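Local coordinates for Vpx protein (Simian immunodeficiency virus, PDB 4Z8L) that binds zinc and probably stimulates viral gene expression and arrests or delays infected host cells in the G2 phase of the cell cycle, at residues B[36-41]-B[80-85]. Residues are numbered along the deposited sequence; the frame is centred on the assembly and turned at random.
Sequences RLHFHP and THMQQG. With ZN (zinc ion), chain G.
His38 and His81 hold one zinc ion between them, in a zinc site that ties the loop after helix 21-35 to the C-terminal end of helix 63-84 in this three-helix Vpr/Vpx-family fold. The metal bonds use different ring nitrogens: ND1 of His38 lies 2.0 Å from the zinc, and NE2 of His81 lies 2.1 Å from it. Sharing the ion brings His38 ND1 to 3.1 Å from His81 NE2, a close approach of two metal ligands and not a hydrogen bond. In His81, CG sits anti to the backbone N (chi1 177°), which carries the imidazole off the helix toward the loop. Cys86, just past the helix, touches both histidines; it is seen as a zinc ligand in a structure of this protein but is not among the ligands of the ion modelled here.

Ring packing lies beside the metal bonds. The two imidazoles meet obliquely, their planes at 53°. Phe39 directs an edge at the His81 face, with the ring centroids 5.5 Å apart, and its CZ comes to 4.2 Å from His81 CB. Leu44, further along the loop, packs against Phe39. Separately, the carbonyl O of His38 lies over one face of His81, toward the rim.

Met82, bent at both chi2 and chi3, sets its SD over one His38 face while Leu37 CB lies over the opposite one, flanking the imidazole on both sides. The sulfur is displaced toward the rim, and its nearest ring atom is His38 NE2, 3.9 Å from Met82 SD.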
ATOM      1  N   ARG B  36       0.455  -2.910 -15.794  1.00 41.60           N
ATOM      2  CA  ARG B  36       1.304  -3.111 -16.967  1.00 50.56           C
ATOM      3  C   ARG B  36       2.299  -1.961 -17.153  1.00 51.38           C
ATOM      4  O   ARG B  36       3.192  -2.030 -17.998  1.00 43.11           O
ATOM      5  CB  ARG B  36       0.466  -3.316 -18.228  1.00 41.90           C
ATOM      6  CG  ARG B  36      -0.061  -4.741 -18.343  1.00 56.85           C
ATOM      7  CD  ARG B  36      -1.162  -4.867 -19.375  1.00 62.53           C
ATOM      8  NE  ARG B  36      -1.107  -3.787 -20.353  1.00 54.34           N
ATOM      9  CZ  ARG B  36      -0.540  -3.901 -21.550  1.00 72.87           C
ATOM     10  NH1 ARG B  36       0.026  -5.046 -21.911  1.00 66.12           N
ATOM     11  NH2 ARG B  36      -0.531  -2.871 -22.384  1.00 67.77           N
ATOM     12  N   LEU B  37       2.131  -0.901 -16.367  1.00 48.41           N
ATOM     13  CA  LEU B  37       3.017   0.258 -16.418  1.00 56.60           C
ATOM     14  C   LEU B  37       4.158   0.188 -15.395  1.00 59.78           C
ATOM     15  O   LEU B  37       4.931   1.138 -15.278  1.00 71.67           O
ATOM     16  CB  LEU B  37       2.229   1.556 -16.186  1.00 47.53           C
ATOM     17  CG  LEU B  37       1.486   2.261 -17.325  1.00 41.72           C
ATOM     18  CD1 LEU B  37       0.352   1.423 -17.874  1.00 56.50           C
ATOM     19  CD2 LEU B  37       0.966   3.611 -16.846  1.00 62.88           C
ATOM     20  N   HIS B  38       4.273  -0.917 -14.655  1.00 61.68           N
ATOM     21  CA  HIS B  38       5.165  -0.941 -13.488  1.00 58.14           C
ATOM     22  C   HIS B  38       6.050  -2.185 -13.270  1.00 41.00           C
ATOM     23  O   HIS B  38       6.825  -2.232 -12.309  1.00 52.44           O
ATOM     24  CB  HIS B  38       4.324  -0.705 -12.226  1.00 59.54           C
ATOM     25  CG  HIS B  38       3.767   0.685 -12.119  1.00 62.06           C
ATOM     26  ND1 HIS B  38       4.568   1.805 -12.061  1.00 63.49           N
ATOM     27  CD2 HIS B  38       2.491   1.133 -12.043  1.00 42.14           C
ATOM     28  CE1 HIS B  38       3.812   2.884 -11.962  1.00 58.20           C
ATOM     29  NE2 HIS B  38       2.547   2.503 -11.949  1.00 44.57           N
ATOM     30  N   PHE B  39       5.929  -3.183 -14.141  1.00 54.27           N
ATOM     31  CA  PHE B  39       6.643  -4.453 -13.987  1.00 78.95           C
ATOM     32  C   PHE B  39       7.213  -4.909 -15.370  1.00 98.56           C
ATOM     33  O   PHE B  39       6.680  -4.553 -16.411  1.00107.54           O
ATOM     34  CB  PHE B  39       5.720  -5.515 -13.372  1.00 74.03           C
ATOM     35  CG  PHE B  39       5.146  -5.126 -12.012  1.00 62.80           C
ATOM     36  CD1 PHE B  39       5.953  -4.997 -10.882  1.00 43.68           C
ATOM     37  CD2 PHE B  39       3.786  -4.878 -11.878  1.00 40.54           C
ATOM     38  CE1 PHE B  39       5.400  -4.622  -9.646  1.00 45.07           C
ATOM     39  CE2 PHE B  39       3.237  -4.510 -10.655  1.00 65.68           C
ATOM     40  CZ  PHE B  39       4.040  -4.382  -9.540  1.00 52.34           C
ATOM     41  N   HIS B  40       8.359  -5.599 -15.346  1.00101.30           N
ATOM     42  CA  HIS B  40       9.142  -5.992 -16.539  1.00104.10           C
ATOM     43  C   HIS B  40       9.663  -7.464 -16.413  1.00116.82           C
ATOM     44  O   HIS B  40      10.237  -7.758 -15.365  1.00121.47           O
ATOM     45  CB  HIS B  40      10.229  -4.899 -16.773  1.00 83.22           C
ATOM     46  CG  HIS B  40      11.130  -5.135 -17.955  1.00102.20           C
ATOM     47  ND1 HIS B  40      12.164  -6.037 -17.952  1.00112.26           N
ATOM     48  CD2 HIS B  40      11.115  -4.571 -19.188  1.00108.30           C
ATOM     49  CE1 HIS B  40      12.787  -5.991 -19.125  1.00102.27           C
ATOM     50  NE2 HIS B  40      12.164  -5.119 -19.888  1.00109.51           N
ATOM     51  N   PRO B  41       9.465  -8.340 -17.482  1.00125.13           N
ATOM     52  CA  PRO B  41       9.686  -9.819 -17.460  1.00121.29           C
ATOM     53  C   PRO B  41      10.068 -10.407 -16.098  1.00111.12           C
ATOM     54  O   PRO B  41      11.252 -10.413 -15.810  1.00106.80           O
ATOM     55  CB  PRO B  41      10.733 -10.002 -18.541  1.00117.85           C
ATOM     56  CG  PRO B  41      10.710  -8.679 -19.359  1.00109.99           C
ATOM     57  CD  PRO B  41       9.605  -7.841 -18.875  1.00117.94           C
ATOM     58  N   THR B  80       2.498  -2.097  -2.563  1.00 26.79           N
ATOM     59  CA  THR B  80       3.925  -2.263  -2.310  1.00 25.03           C
ATOM     60  C   THR B  80       4.782  -1.392  -3.224  1.00 37.07           C
ATOM     61  O   THR B  80       5.615  -0.625  -2.750  1.00 33.02           O
ATOM     62  CB  THR B  80       4.358  -3.727  -2.491  1.00 23.95           C
ATOM     63  OG1 THR B  80       3.686  -4.550  -1.528  1.00 39.80           O
ATOM     64  CG2 THR B  80       5.862  -3.863  -2.310  1.00 14.95           C
ATOM     65  N   HIS B  81       4.572  -1.517  -4.531  1.00 29.58           N
ATOM     66  CA  HIS B  81       5.351  -0.779  -5.522  1.00 25.93           C
ATOM     67  C   HIS B  81       5.229   0.732  -5.388  1.00 35.42           C
ATOM     68  O   HIS B  81       6.231   1.445  -5.432  1.00 41.14           O
ATOM     69  CB  HIS B  81       4.940  -1.187  -6.935  1.00 41.91           C
ATOM     70  CG  HIS B  81       5.653  -0.427  -8.010  1.00 48.16           C
ATOM     71  ND1 HIS B  81       7.003  -0.563  -8.249  1.00 51.64           N
ATOM     72  CD2 HIS B  81       5.203   0.484  -8.905  1.00 30.62           C
ATOM     73  CE1 HIS B  81       7.354   0.227  -9.248  1.00 40.71           C
ATOM     74  NE2 HIS B  81       6.280   0.873  -9.665  1.00 30.27           N
ATOM     75  N   MET B  82       4.005   1.224  -5.237  1.00 31.56           N
ATOM     76  CA  MET B  82       3.794   2.663  -5.157  1.00 28.03           C
ATOM     77  C   MET B  82       4.351   3.225  -3.853  1.00 34.90           C
ATOM     78  O   MET B  82       4.823   4.360  -3.814  1.00 35.56           O
ATOM     79  CB  MET B  82       2.310   3.003  -5.295  1.00 22.53           C
ATOM     80  CG  MET B  82       1.695   2.573  -6.618  1.00 38.87           C
ATOM     81  SD  MET B  82       2.684   3.008  -8.061  1.00 37.58           S
ATOM     82  CE  MET B  82       2.610   4.793  -8.007  1.00  9.79           C
ATOM     83  N   GLN B  83       4.310   2.430  -2.788  1.00 43.78           N
ATOM     84  CA  GLN B  83       4.935   2.848  -1.538  1.00 40.41           C
ATOM     85  C   GLN B  83       6.453   2.802  -1.666  1.00 34.09           C
ATOM     86  O   GLN B  83       7.169   3.539  -0.985  1.00 43.76           O
ATOM     87  CB  GLN B  83       4.469   1.978  -0.372  1.00 40.33           C
ATOM     88  CG  GLN B  83       3.032   2.239   0.042  1.00 37.87           C
ATOM     89  CD  GLN B  83       2.834   3.637   0.595  1.00 28.14           C
ATOM     90  OE1 GLN B  83       2.526   4.572  -0.144  1.00 21.19           O
ATOM     91  NE2 GLN B  83       3.014   3.786   1.901  1.00 24.26           N
ATOM     92  N   GLN B  84       6.934   1.928  -2.545  1.00 28.81           N
ATOM     93  CA  GLN B  84       8.357   1.807  -2.826  1.00 23.26           C
ATOM     94  C   GLN B  84       8.814   2.974  -3.690  1.00 29.74           C
ATOM     95  O   GLN B  84       9.980   3.368  -3.658  1.00 36.19           O
ATOM     96  CB  GLN B  84       8.656   0.484  -3.530  1.00 32.58           C
ATOM     97  CG  GLN B  84       9.399  -0.532  -2.682  1.00 52.20           C
ATOM     98  CD  GLN B  84       9.509  -1.885  -3.362  1.00 43.53           C
ATOM     99  OE1 GLN B  84       8.535  -2.398  -3.912  1.00 38.66           O
ATOM    100  NE2 GLN B  84      10.702  -2.470  -3.326  1.00 43.87           N
ATOM    101  N   GLY B  85       7.880   3.524  -4.460  1.00 44.29           N
ATOM    102  CA  GLY B  85       8.158   4.666  -5.310  1.00 40.39           C
ATOM    103  C   GLY B  85       8.563   4.233  -6.705  1.00 37.93           C
ATOM    104  O   GLY B  85       9.210   3.201  -6.878  1.00 39.90           O
TER
HETATM  105 ZN    ZN G 201       6.348   2.298 -11.234  1.00 68.86          ZN